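Local coordinates for protein extracellular subtilisin-like serine proteinase (Vibrio sp. PA-44, PDB 1SH7) that probably cleaves peptide bonds in proteins, being the catalytic domain of a cold-adapted, calcium-binding, secreted serine endopeptidase of the subtilisin (S8) family, at residues Ala125-Gly130 and Thr165-Val170; Ala155-Ala160 and Ser186-Trp191; Val174-Thr179 and Met221-Val226; Ser193-Phe198 and Arg262-Lys267; Ala231-Glu236 and Gly247-Arg252. All coordinates share one frame; numbering follows the deposited sequence.

Contact 1. Residues Ala125-Gly130 and Thr165-Val170; sequences ANMSLG and TSPARV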
# COMPACT_ATOMS: atom_id res chain seq x y z
N ALA A 125 0.91 -5.86 -5.55
CA ALA A 125 -0.18 -6.30 -4.68
C ALA A 125 -0.13 -5.51 -3.36
O ALA A 125 0.95 -5.23 -2.85
CB ALA A 125 -0.06 -7.75 -4.37
N ASN A 126 -1.32 -5.20 -2.83
CA ASN A 126 -1.48 -4.51 -1.57
C ASN A 126 -2.24 -5.36 -0.56
O ASN A 126 -3.38 -5.72 -0.82
CB ASN A 126 -2.23 -3.19 -1.76
CG ASN A 126 -2.24 -2.34 -0.50
OD1 ASN A 126 -3.05 -2.55 0.39
ND2 ASN A 126 -1.34 -1.38 -0.44
N MET A 127 -1.59 -5.67 0.56
CA MET A 127 -2.22 -6.34 1.70
C MET A 127 -2.26 -5.44 2.94
O MET A 127 -1.36 -5.45 3.75
CB MET A 127 -1.48 -7.65 2.00
CG MET A 127 -1.50 -8.61 0.85
SD MET A 127 -0.77 -10.18 1.28
CE MET A 127 -2.10 -10.86 2.16
N SER A 128 -3.31 -4.65 3.08
CA SER A 128 -3.52 -3.79 4.22
C SER A 128 -4.29 -4.59 5.28
O SER A 128 -5.41 -4.29 5.61
CB SER A 128 -4.29 -2.55 3.79
OG SER A 128 -3.42 -1.56 3.29
N LEU A 129 -3.65 -5.62 5.82
CA LEU A 129 -4.33 -6.59 6.66
C LEU A 129 -3.25 -7.38 7.38
O LEU A 129 -2.11 -7.44 6.91
CB LEU A 129 -5.29 -7.47 5.82
CG LEU A 129 -4.66 -8.49 4.86
CD1 LEU A 129 -4.31 -9.78 5.62
CD2 LEU A 129 -5.52 -8.84 3.64
N GLY A 130 -3.56 -7.92 8.55
CA GLY A 130 -2.62 -8.78 9.24
C GLY A 130 -3.23 -9.39 10.50
O GLY A 130 -4.21 -8.90 11.04
N THR A 165 3.60 -10.41 13.51
CA THR A 165 2.39 -10.27 12.69
C THR A 165 2.66 -10.90 11.33
O THR A 165 3.75 -10.70 10.77
CB THR A 165 2.06 -8.76 12.49
OG1 THR A 165 1.41 -8.29 13.66
CG2 THR A 165 1.03 -8.53 11.35
N SER A 166 1.71 -11.68 10.81
CA SER A 166 1.75 -12.18 9.41
C SER A 166 0.64 -11.44 8.64
O SER A 166 -0.41 -11.25 9.19
CB SER A 166 1.44 -13.69 9.34
OG SER A 166 2.55 -14.48 9.71
N PRO A 167 0.83 -11.08 7.37
CA PRO A 167 2.08 -11.31 6.63
C PRO A 167 3.20 -10.29 6.84
O PRO A 167 4.20 -10.46 6.20
CB PRO A 167 1.62 -11.23 5.18
CG PRO A 167 0.55 -10.22 5.21
CD PRO A 167 -0.21 -10.51 6.50
N ALA A 168 3.04 -9.27 7.67
CA ALA A 168 4.08 -8.21 7.84
C ALA A 168 5.51 -8.71 7.97
O ALA A 168 6.47 -8.06 7.49
CB ALA A 168 3.76 -7.37 9.07
N ARG A 169 5.68 -9.82 8.66
CA ARG A 169 7.02 -10.28 8.98
C ARG A 169 7.74 -10.95 7.81
O ARG A 169 8.94 -11.16 7.90
CB ARG A 169 6.98 -11.20 10.19
CG ARG A 169 6.31 -12.55 9.95
CD ARG A 169 6.29 -13.35 11.20
NE ARG A 169 5.88 -14.71 10.96
CZ ARG A 169 6.54 -15.78 11.37
NH1 ARG A 169 7.69 -15.67 12.05
NH2 ARG A 169 6.03 -16.98 11.12
N VAL A 170 7.04 -11.26 6.71
CA VAL A 170 7.69 -11.91 5.54
C VAL A 170 8.85 -11.07 5.04
O VAL A 170 8.63 -9.96 4.53
CB VAL A 170 6.69 -12.14 4.40
CG1 VAL A 170 7.40 -12.59 3.11
CG2 VAL A 170 5.65 -13.18 4.78
O HOH W 1 0.55 -7.58 7.83
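Leu129 and Gly130 belong to the Ser-Leu-Gly segment that leaves the end of strand 123-127 and, in subtilases, lines one side of the substrate cleft, where a peptide substrate binds alongside it. Together with Met127 they pack against Pro167, which follows a cis peptide bond in the loop before strand 174-179. The thioether end of Met127 crosses the pyrrolidine ring: its chain folds at the sulfur (chi3 78°), which leaves Met127 CE 4.1 Å from Pro167 CG with SD equally near. Farther along, Pro167 CD sits 3.6 Å from Leu129 O and, more loosely, 4.3 Å from Leu129 CD1. Leu153 and helix 135-146 also touch Pro167, so the ring is buried between strand, helix and cleft wall.

Gly130 brings its bare backbone alongside Ser166. Its CA makes a CA-H...O contact with Ser166 O at 3.3 Å, while the methyl of Thr165 lies just beyond. Between the two segments a single water donates to Leu129 O at 2.8 Å and accepts a weak bond from Ala168 N at 3.0 Å. The chain reverses in an inverse gamma turn about Ser128; the carbonyl oxygen of this residue is hydrogen-bonded to His70 NE2, and the residue also touches the bound phenylmethanesulfonic acid.

With no direct hydrogen bond between the segments, their relative position rests on apolar contact with Pro167, one CA-H...O approach and the bridging water.

Contact 2. Residues Ala155-Ala160 and Ser186-Trp191; sequences AGNSNA and SSFSNW. With PMS (phenylmethanesulfonic acid), chain F.
Asn157 and Phe188 run alongside each other in the same direction, the amide 89° from the ring plane, with Asn157 OD1 3.6 Å from Phe188 CD1. The amide nitrogen faces the ligand: Asn157 ND2 donates an almost straight bond (172°) to O1S of phenylmethanesulfonic acid, 2.6 Å away. Thr219 OG1 hydrogen-bonds to OD1 of the same amide and so helps to fix its rotation.

Next outward is the carbonyl of Phe188. Asn159 N donates to Phe188 O at 2.9 Å from well above the carbonyl plane, and the CA of Asn157 makes a CA-H...O contact with that oxygen. Asn190 N bonds to Gly156 O at 2.9 Å, so backbone bonds anchor the chain both before and after Asn157.

Farther still, Trp191 N donates to Ala160 O at 2.9 Å. Ala160 C lies over one face of the indole, offset toward its rim, whereas Asn159 O meets the edge, taking a weak bond from Trp191 NE1 at 3.0 Å. The polar tip of Asn159 is held by Arg185.

An asparagine amide donating to a ligand oxygen beside Ser220, the predicted nucleophile, is typical of the subtilase oxyanion hole.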
# COMPACT_ATOMS: atom_id res chain seq x y z
N ALA A 155 2.21 -2.97 8.52
CA ALA A 155 2.99 -3.40 9.70
C ALA A 155 2.08 -3.83 10.88
O ALA A 155 2.47 -4.71 11.65
CB ALA A 155 3.93 -2.31 10.17
N GLY A 156 0.92 -3.19 11.01
CA GLY A 156 -0.01 -3.45 12.08
C GLY A 156 -0.05 -2.25 13.00
O GLY A 156 0.82 -1.36 12.93
N ASN A 157 -1.06 -2.22 13.86
CA ASN A 157 -1.43 -1.02 14.62
C ASN A 157 -1.49 -1.20 16.14
O ASN A 157 -2.27 -0.52 16.83
CB ASN A 157 -2.80 -0.54 14.20
CG ASN A 157 -2.93 -0.37 12.74
OD1 ASN A 157 -2.05 0.18 12.08
ND2 ASN A 157 -4.04 -0.85 12.20
N SER A 158 -0.65 -2.09 16.65
CA SER A 158 -0.62 -2.41 18.08
C SER A 158 0.52 -1.74 18.86
O SER A 158 0.83 -2.16 20.01
CB SER A 158 -0.49 -3.93 18.23
OG SER A 158 -1.64 -4.58 17.74
N ASN A 159 1.19 -0.76 18.27
CA ASN A 159 2.41 -0.21 18.90
C ASN A 159 3.34 -1.34 19.37
O ASN A 159 3.88 -1.26 20.48
CB ASN A 159 2.03 0.73 20.07
CG ASN A 159 3.23 1.48 20.64
OD1 ASN A 159 4.19 1.81 19.91
ND2 ASN A 159 3.21 1.72 21.96
N ALA A 160 3.51 -2.36 18.52
CA ALA A 160 4.27 -3.57 18.81
C ALA A 160 5.26 -3.92 17.71
O ALA A 160 5.30 -3.25 16.65
CB ALA A 160 3.30 -4.75 19.02
N SER A 186 3.21 7.42 13.80
CA SER A 186 1.87 7.41 14.43
C SER A 186 1.97 6.59 15.68
O SER A 186 2.63 5.53 15.68
CB SER A 186 0.83 6.80 13.49
OG SER A 186 0.87 7.45 12.23
N SER A 187 1.32 7.04 16.75
CA SER A 187 1.48 6.38 18.06
C SER A 187 1.03 4.93 18.08
O SER A 187 1.45 4.19 18.96
CB SER A 187 0.75 7.13 19.17
OG SER A 187 -0.57 7.35 18.84
N PHE A 188 0.15 4.55 17.13
CA PHE A 188 -0.37 3.16 17.06
C PHE A 188 0.54 2.26 16.20
O PHE A 188 0.40 1.05 16.19
CB PHE A 188 -1.81 3.14 16.50
CG PHE A 188 -1.92 3.79 15.14
CD1 PHE A 188 -1.43 3.15 14.00
CD2 PHE A 188 -2.47 5.05 15.00
CE1 PHE A 188 -1.47 3.81 12.76
CE2 PHE A 188 -2.51 5.66 13.80
CZ PHE A 188 -2.03 5.04 12.67
N SER A 189 1.43 2.86 15.42
CA SER A 189 2.18 2.08 14.42
C SER A 189 3.05 1.01 15.01
O SER A 189 3.88 1.25 15.89
CB SER A 189 3.07 2.99 13.57
OG SER A 189 3.63 2.20 12.53
N ASN A 190 2.96 -0.20 14.46
CA ASN A 190 3.97 -1.18 14.78
C ASN A 190 5.33 -0.67 14.24
O ASN A 190 5.42 0.32 13.49
CB ASN A 190 3.62 -2.56 14.18
CG ASN A 190 2.55 -3.31 14.94
OD1 ASN A 190 2.12 -4.41 14.52
ND2 ASN A 190 2.10 -2.77 16.04
N TRP A 191 6.39 -1.32 14.71
CA TRP A 191 7.75 -0.83 14.64
C TRP A 191 8.69 -2.02 14.55
O TRP A 191 8.24 -3.16 14.59
CB TRP A 191 8.09 0.07 15.87
CG TRP A 191 7.61 -0.45 17.21
CD1 TRP A 191 6.55 -0.01 17.91
CD2 TRP A 191 8.22 -1.48 17.99
NE1 TRP A 191 6.42 -0.72 19.08
CE2 TRP A 191 7.43 -1.64 19.15
CE3 TRP A 191 9.33 -2.30 17.82
CZ2 TRP A 191 7.73 -2.57 20.13
CZ3 TRP A 191 9.62 -3.24 18.80
CH2 TRP A 191 8.82 -3.36 19.94
C PMS F . -6.32 -2.76 8.93
S PMS F . -4.57 -2.21 8.72
C1 PMS F . -6.71 -2.71 10.40
C2 PMS F . -7.53 -1.69 10.87
C3 PMS F . -7.88 -1.65 12.23
C4 PMS F . -7.41 -2.63 13.10
C5 PMS F . -6.60 -3.66 12.62
C6 PMS F . -6.25 -3.70 11.27
O2S PMS F . -3.59 -3.58 9.36
O1S PMS F . -4.43 -0.86 9.64

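Contact 3. Residues Val174-Thr179 and Met221-Val226; sequences VTVGST and MATPHV
Val176 is the knob of this contact, and the hollow it enters lies between Ala222, Thr223 and Val226 on one side of helix 219-236. In the subtilisin fold this buried helix, with the active-site serine near its N-terminal end, runs across the central parallel sheet, here over strand 174-179. The segment axes come within 7.3 Å at an angle of 121°, a close approach that small residues at the crossing permit.

Val226 CG2 meets both methyls of Val176 tip to tip, CG1 and CG2 each at 3.6 Å. CG1, anti to the backbone N (chi1 -175°), also touches Ala222 CB, at 3.6 Å. Ala222 is a smaller bump pointing the other way. Its methyl presses on the strand backbone, 3.5 Å from Gly177 O and 4.0 Å from Ser178 CA, where no bulky side chain intervenes. Toward the start of the strand the fit relaxes: Val174 CG1 passes Val226 CG1 at 4.2 Å.

Neighbouring strands extend the same surface, Met152 touching Val174, Thr223 and Val226 while Ala199 touches Val176 and Val226. The helix is kinked at Pro224, whose nitrogen has no bond to the preceding turn, and the proline ring faces helix 70-79 instead of the strand. Thr223 OG1 flanks the base of the knob, 3.6 Å from Val176 CB, while its hydrogen bond goes to Thr219 O within the helix.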
# COMPACT_ATOMS: atom_id res chain seq x y z
N VAL A 174 7.46 -5.76 1.38
CA VAL A 174 7.74 -4.41 1.77
C VAL A 174 6.71 -4.03 2.81
O VAL A 174 5.52 -3.85 2.48
CB VAL A 174 7.66 -3.44 0.59
CG1 VAL A 174 8.02 -2.04 1.05
CG2 VAL A 174 8.59 -3.88 -0.58
N THR A 175 7.16 -3.94 4.06
CA THR A 175 6.32 -3.81 5.25
C THR A 175 6.35 -2.35 5.71
O THR A 175 7.42 -1.75 5.90
CB THR A 175 6.88 -4.71 6.34
OG1 THR A 175 6.87 -6.08 5.88
CG2 THR A 175 5.98 -4.69 7.62
N VAL A 176 5.18 -1.77 5.88
CA VAL A 176 5.02 -0.33 5.95
C VAL A 176 4.44 0.12 7.27
O VAL A 176 3.34 -0.28 7.64
CB VAL A 176 4.05 0.16 4.84
CG1 VAL A 176 3.98 1.71 4.86
CG2 VAL A 176 4.46 -0.39 3.49
N GLY A 177 5.21 0.93 8.00
CA GLY A 177 4.72 1.66 9.15
C GLY A 177 4.12 3.00 8.78
O GLY A 177 4.21 3.48 7.64
N SER A 178 3.49 3.63 9.77
CA SER A 178 2.64 4.81 9.55
C SER A 178 3.21 6.04 10.22
O SER A 178 3.70 5.94 11.35
CB SER A 178 1.27 4.58 10.16
OG SER A 178 0.45 5.72 10.02
N THR A 179 3.14 7.17 9.54
CA THR A 179 3.47 8.47 10.15
C THR A 179 2.32 9.49 10.06
O THR A 179 1.33 9.31 9.33
CB THR A 179 4.68 9.13 9.44
OG1 THR A 179 4.43 9.22 8.02
CG2 THR A 179 5.93 8.34 9.64
N MET A 221 -3.54 2.46 5.77
CA MET A 221 -3.56 3.67 4.94
C MET A 221 -2.17 4.07 4.44
O MET A 221 -2.04 4.66 3.38
CB MET A 221 -4.16 4.83 5.73
CG MET A 221 -5.69 4.77 5.92
SD MET A 221 -6.30 3.43 6.95
CE MET A 221 -6.90 2.44 5.59
N ALA A 222 -1.12 3.71 5.18
CA ALA A 222 0.25 4.01 4.74
C ALA A 222 0.68 3.10 3.58
O ALA A 222 1.36 3.52 2.63
CB ALA A 222 1.23 3.82 5.93
N THR A 223 0.29 1.85 3.70
CA THR A 223 0.67 0.82 2.78
C THR A 223 0.32 1.16 1.33
O THR A 223 1.18 1.01 0.51
CB THR A 223 0.10 -0.55 3.21
OG1 THR A 223 0.57 -0.89 4.53
CG2 THR A 223 0.62 -1.72 2.27
N PRO A 224 -0.91 1.56 1.01
CA PRO A 224 -1.26 1.95 -0.36
C PRO A 224 -0.53 3.17 -0.88
O PRO A 224 -0.39 3.23 -2.08
CB PRO A 224 -2.79 2.11 -0.32
CG PRO A 224 -3.14 2.29 1.18
CD PRO A 224 -2.10 1.49 1.87
N HIS A 225 -0.03 4.07 -0.03
CA HIS A 225 0.88 5.11 -0.49
C HIS A 225 2.09 4.43 -1.16
O HIS A 225 2.51 4.85 -2.25
CB HIS A 225 1.33 6.06 0.63
CG HIS A 225 0.28 7.04 1.07
ND1 HIS A 225 -0.64 6.74 2.05
CD2 HIS A 225 0.03 8.32 0.70
CE1 HIS A 225 -1.44 7.78 2.25
NE2 HIS A 225 -1.06 8.76 1.43
N VAL A 226 2.62 3.41 -0.50
CA VAL A 226 3.77 2.68 -0.99
C VAL A 226 3.41 1.89 -2.26
O VAL A 226 4.16 1.90 -3.23
CB VAL A 226 4.40 1.75 0.10
CG1 VAL A 226 5.69 1.10 -0.42
CG2 VAL A 226 4.70 2.48 1.40

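Contact 4. Residues Ser193-Phe198 and Arg262-Lys267; sequences SCVDLF and RGTTNK. With CA (calcium ion), chain C.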
# COMPACT_ATOMS: atom_id res chain seq x y z
N SER A 193 12.56 -4.24 13.37
CA SER A 193 13.41 -4.75 12.30
C SER A 193 12.67 -5.27 11.06
O SER A 193 13.28 -5.37 10.01
CB SER A 193 14.28 -5.88 12.84
OG SER A 193 13.48 -6.97 13.22
N CYS A 194 11.39 -5.66 11.17
CA CYS A 194 10.64 -6.18 10.01
C CYS A 194 9.96 -5.09 9.17
O CYS A 194 9.43 -5.38 8.12
CB CYS A 194 9.58 -7.15 10.46
SG CYS A 194 10.26 -8.71 10.99
N VAL A 195 9.95 -3.86 9.67
CA VAL A 195 9.35 -2.72 8.98
C VAL A 195 10.40 -2.13 8.02
O VAL A 195 11.47 -1.77 8.45
CB VAL A 195 8.93 -1.61 9.98
CG1 VAL A 195 8.45 -0.36 9.26
CG2 VAL A 195 7.90 -2.13 10.98
N ASP A 196 10.08 -2.04 6.73
CA ASP A 196 11.02 -1.60 5.72
C ASP A 196 11.08 -0.09 5.58
O ASP A 196 12.13 0.45 5.28
CB ASP A 196 10.67 -2.17 4.36
CG ASP A 196 10.82 -3.69 4.29
OD1 ASP A 196 11.95 -4.18 4.12
OD2 ASP A 196 9.87 -4.45 4.39
N LEU A 197 9.94 0.57 5.78
CA LEU A 197 9.85 2.05 5.69
C LEU A 197 8.51 2.54 6.23
O LEU A 197 7.60 1.74 6.45
CB LEU A 197 10.06 2.55 4.24
CG LEU A 197 8.89 2.50 3.25
CD1 LEU A 197 9.19 3.16 1.92
CD2 LEU A 197 8.49 1.05 3.02
N PHE A 198 8.42 3.85 6.43
CA PHE A 198 7.23 4.53 6.89
C PHE A 198 6.57 5.24 5.70
O PHE A 198 7.24 5.67 4.76
CB PHE A 198 7.59 5.61 7.94
CG PHE A 198 8.01 5.05 9.27
CD1 PHE A 198 9.37 4.90 9.60
CD2 PHE A 198 7.07 4.63 10.19
CE1 PHE A 198 9.75 4.35 10.80
CE2 PHE A 198 7.47 4.07 11.40
CZ PHE A 198 8.81 3.94 11.70
N ARG A 262 11.69 4.26 17.19
CA ARG A 262 11.57 3.16 18.16
C ARG A 262 12.25 1.88 17.66
O ARG A 262 11.65 0.80 17.76
CB ARG A 262 10.10 2.81 18.29
CG ARG A 262 9.41 3.32 19.42
CD ARG A 262 8.29 2.40 19.77
NE ARG A 262 8.81 1.27 20.54
CZ ARG A 262 8.18 0.72 21.58
NH1 ARG A 262 7.00 1.16 21.98
NH2 ARG A 262 8.74 -0.29 22.22
N GLY A 263 13.42 1.97 17.05
CA GLY A 263 14.08 0.79 16.50
C GLY A 263 13.72 0.39 15.09
O GLY A 263 14.00 -0.74 14.65
N THR A 264 13.15 1.32 14.34
CA THR A 264 12.80 1.10 12.93
C THR A 264 13.73 1.94 12.11
O THR A 264 14.04 3.06 12.51
CB THR A 264 11.36 1.59 12.64
OG1 THR A 264 10.44 1.07 13.61
CG2 THR A 264 10.86 1.09 11.30
N THR A 265 14.16 1.42 10.97
CA THR A 265 14.96 2.20 10.05
C THR A 265 14.24 3.50 9.69
O THR A 265 13.02 3.54 9.42
CB THR A 265 15.37 1.36 8.83
OG1 THR A 265 16.27 2.11 8.01
CG2 THR A 265 14.20 1.03 7.95
N ASN A 266 15.01 4.57 9.70
CA ASN A 266 14.47 5.90 9.52
C ASN A 266 14.37 6.26 8.02
O ASN A 266 15.14 7.07 7.51
CB ASN A 266 15.31 6.90 10.33
CG ASN A 266 14.52 8.13 10.73
OD1 ASN A 266 14.72 8.71 11.82
ND2 ASN A 266 13.65 8.55 9.84
N LYS A 267 13.43 5.60 7.34
CA LYS A 267 13.14 5.82 5.93
C LYS A 267 11.68 6.16 5.74
O LYS A 267 10.82 5.47 6.24
CB LYS A 267 13.47 4.58 5.11
CG LYS A 267 14.98 4.19 5.13
CD LYS A 267 15.27 3.16 4.06
CE LYS A 267 16.67 2.53 4.20
NZ LYS A 267 16.81 1.61 5.37
CA CA C . 11.04 -6.46 3.97
O HOH W 2 11.46 -6.01 6.27
O HOH W 3 13.45 -1.28 10.34
O HOH W 4 14.38 -0.66 4.70
O HOH W 5 12.15 -6.12 1.94
O HOH W 6 9.21 -7.44 5.28
O HOH W 7 13.43 -7.16 4.49
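Phe198 turns an edge of its ring to two backbone carbonyls: Thr265 O, 3.6 Å from Phe198 CE1, and Lys267 O, near CD1. Thr264 comes to the same end of the ring obliquely, its CG2 lying 3.5 Å from Phe198 CE1. The other flat group, the Asp196 carboxylate, points away from 262-267 and chelates a calcium ion through both oxygens, OD1 at 2.5 Å and OD2 at 2.4 Å. Four waters and the carbonyls of Pro171 and Gly173 complete the site, and Thr175 N is hydrogen-bonded to OD2.

Segment 193-198 thus leads from the calcium site into strand 197-200, the outermost strand on this side of the central parallel sheet, and 262-267 covers that edge. One direct bond joins them: Phe198 N donates to Lys267 O at 2.9 Å, nearly straight at 170°.

Toward the start of both segments the methyls of Val195 and Thr264 cross tightly, CG1 to CG2 at 3.5 Å. A water spans the backbones there, donating to Val195 O at 2.8 Å and accepting from Thr265 N at 2.9 Å. A second water donates to Asp196 O and takes a weak bond from Lys267 NZ, whose chain bends at its end and donates to Thr265 OG1.

Contact 5. Residues Ala231-Glu236 and Gly247-Arg252; sequences ALYLQE and GLLNSR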
# COMPACT_ATOMS: atom_id res chain seq x y z
N ALA A 231 3.67 1.54 -8.20
CA ALA A 231 3.01 1.61 -9.52
C ALA A 231 3.68 2.68 -10.39
O ALA A 231 3.89 2.50 -11.59
CB ALA A 231 1.53 1.89 -9.38
N LEU A 232 4.08 3.78 -9.76
CA LEU A 232 4.83 4.83 -10.44
C LEU A 232 6.18 4.30 -10.91
O LEU A 232 6.59 4.55 -12.04
CB LEU A 232 5.05 6.05 -9.53
CG LEU A 232 3.85 6.79 -8.93
CD1 LEU A 232 4.28 7.92 -8.03
CD2 LEU A 232 2.91 7.33 -10.00
N TYR A 233 6.87 3.57 -10.05
CA TYR A 233 8.17 3.00 -10.39
C TYR A 233 8.05 1.95 -11.50
O TYR A 233 8.97 1.81 -12.34
CB TYR A 233 8.83 2.34 -9.17
CG TYR A 233 9.32 3.25 -8.05
CD1 TYR A 233 9.04 4.61 -8.03
CD2 TYR A 233 10.03 2.72 -6.96
CE1 TYR A 233 9.49 5.43 -6.98
CE2 TYR A 233 10.47 3.54 -5.89
CZ TYR A 233 10.20 4.89 -5.93
OH TYR A 233 10.61 5.70 -4.87
N LEU A 234 6.95 1.20 -11.48
CA LEU A 234 6.68 0.18 -12.48
C LEU A 234 6.33 0.80 -13.83
O LEU A 234 6.63 0.21 -14.91
CB LEU A 234 5.59 -0.79 -12.02
CG LEU A 234 6.09 -1.79 -10.95
CD1 LEU A 234 4.94 -2.40 -10.16
CD2 LEU A 234 6.90 -2.84 -11.65
N GLN A 235 5.71 1.97 -13.82
CA GLN A 235 5.44 2.63 -15.10
C GLN A 235 6.77 3.08 -15.71
O GLN A 235 7.03 2.85 -16.90
CB GLN A 235 4.45 3.79 -15.01
CG GLN A 235 4.11 4.35 -16.40
CD GLN A 235 3.36 5.69 -16.39
OE1 GLN A 235 3.00 6.21 -15.35
NE2 GLN A 235 3.14 6.25 -17.59
N GLU A 236 7.60 3.70 -14.87
CA GLU A 236 8.97 4.14 -15.21
C GLU A 236 9.84 2.98 -15.75
O GLU A 236 10.63 3.16 -16.69
CB GLU A 236 9.61 4.77 -13.97
CG GLU A 236 11.03 5.28 -14.11
CD GLU A 236 11.68 5.63 -12.78
OE1 GLU A 236 12.86 6.07 -12.79
OE2 GLU A 236 11.05 5.48 -11.70
N GLY A 247 14.64 -2.51 -3.68
CA GLY A 247 15.88 -1.74 -3.68
C GLY A 247 15.66 -0.26 -3.95
O GLY A 247 16.31 0.58 -3.36
N LEU A 248 14.78 0.03 -4.89
CA LEU A 248 14.52 1.37 -5.33
C LEU A 248 13.67 2.15 -4.30
O LEU A 248 13.91 3.33 -4.06
CB LEU A 248 13.81 1.29 -6.67
CG LEU A 248 14.20 2.14 -7.84
CD1 LEU A 248 15.67 2.22 -8.03
CD2 LEU A 248 13.49 1.57 -9.09
N LEU A 249 12.66 1.52 -3.71
CA LEU A 249 11.93 2.12 -2.59
C LEU A 249 12.88 2.54 -1.46
O LEU A 249 12.75 3.61 -0.86
CB LEU A 249 10.88 1.12 -2.05
CG LEU A 249 9.61 0.98 -2.89
CD1 LEU A 249 8.76 -0.19 -2.36
CD2 LEU A 249 8.81 2.35 -2.96
N ASN A 250 13.84 1.67 -1.16
CA ASN A 250 14.88 1.96 -0.20
C ASN A 250 15.85 3.06 -0.58
O ASN A 250 16.10 3.96 0.21
CB ASN A 250 15.71 0.69 0.05
CG ASN A 250 15.12 -0.18 1.11
OD1 ASN A 250 15.23 0.13 2.30
ND2 ASN A 250 14.48 -1.27 0.70
N SER A 251 16.38 3.00 -1.78
CA SER A 251 17.42 3.95 -2.19
C SER A 251 16.84 5.32 -2.46
O SER A 251 17.54 6.31 -2.24
CB SER A 251 18.24 3.45 -3.40
OG SER A 251 17.43 3.13 -4.50
N ARG A 252 15.59 5.40 -2.86
CA ARG A 252 14.91 6.69 -3.09
C ARG A 252 14.28 7.33 -1.83
O ARG A 252 13.93 8.52 -1.86
CB ARG A 252 13.85 6.54 -4.16
CG ARG A 252 14.42 6.26 -5.53
CD ARG A 252 13.40 6.02 -6.59
NE ARG A 252 14.06 5.98 -7.90
CZ ARG A 252 13.45 5.80 -9.05
NH1 ARG A 252 12.13 5.62 -9.08
NH2 ARG A 252 14.16 5.82 -10.18
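Tyr233 and Arg252 run antiparallel alongside one another, joining the C-terminal part of helix 219-236 to helix 242-252. The segment axes come no closer than 11.4 Å, so long side chains do the bridging. The tight part surrounds the buried phenol. Tyr233 CE2 meets Leu249 CD2 at 3.6 Å, and Leu248 CB lies more loosely near the same side of the ring. Tyr233 OH is 3.3 Å from Arg252 CD and makes its hydrogen bond to Tyr270 O.

Over one ring face the guanidinium stands on edge, its plane 85° from that of the ring. NH1 points down, 3.4 Å from Tyr233 CD1, and CZ lies 4.6 Å from the ring centroid, only 12° off the normal: a cation-pi contact.

Between the two helices the partly exposed side is bridged by one charged pair, with Phe26 and Ala273 beside Glu236. The extended Glu236 and Arg252 chains reach tip to tip, carboxylate and guanidinium nearly coplanar (13°). Arg252 NH2 bonds to Glu236 OE1 at 2.9 Å and NH1 to OE2 at 2.8 Å, the latter on the syn lone pair.

This end-on, two-pronged salt bridge fixes the rotation of the guanidinium and keeps NH1 over the tyrosine; nearby solvent probably weakens its purely electrostatic share.

In the fold
Contacts 1 and 2 flank the phenylmethanesulfonic acid in the active site, with centres 13 Å apart; Ala168 and Thr165 of contact 1 touch Ala155 of contact 2. The centre of contact 3 lies about 5 Å from the centre of the chain, and this contact ties the others together: Ala155 N bonds to Val176 O at 3.0 Å, and Ala168 O to Thr175 OG1, probably, at 2.6 Å. Contact 4 continues the sheet, Gly177 N meeting Leu197 O at 3.0 Å on the adjacent strand. Arg262 of contact 4 also makes a cation-pi contact with Trp191 of contact 2. Contact 5 shares helix 219-236 with contact 3, Leu249 touching Val174 and Val226, but its nearest atoms are about 13 Å from contact 2.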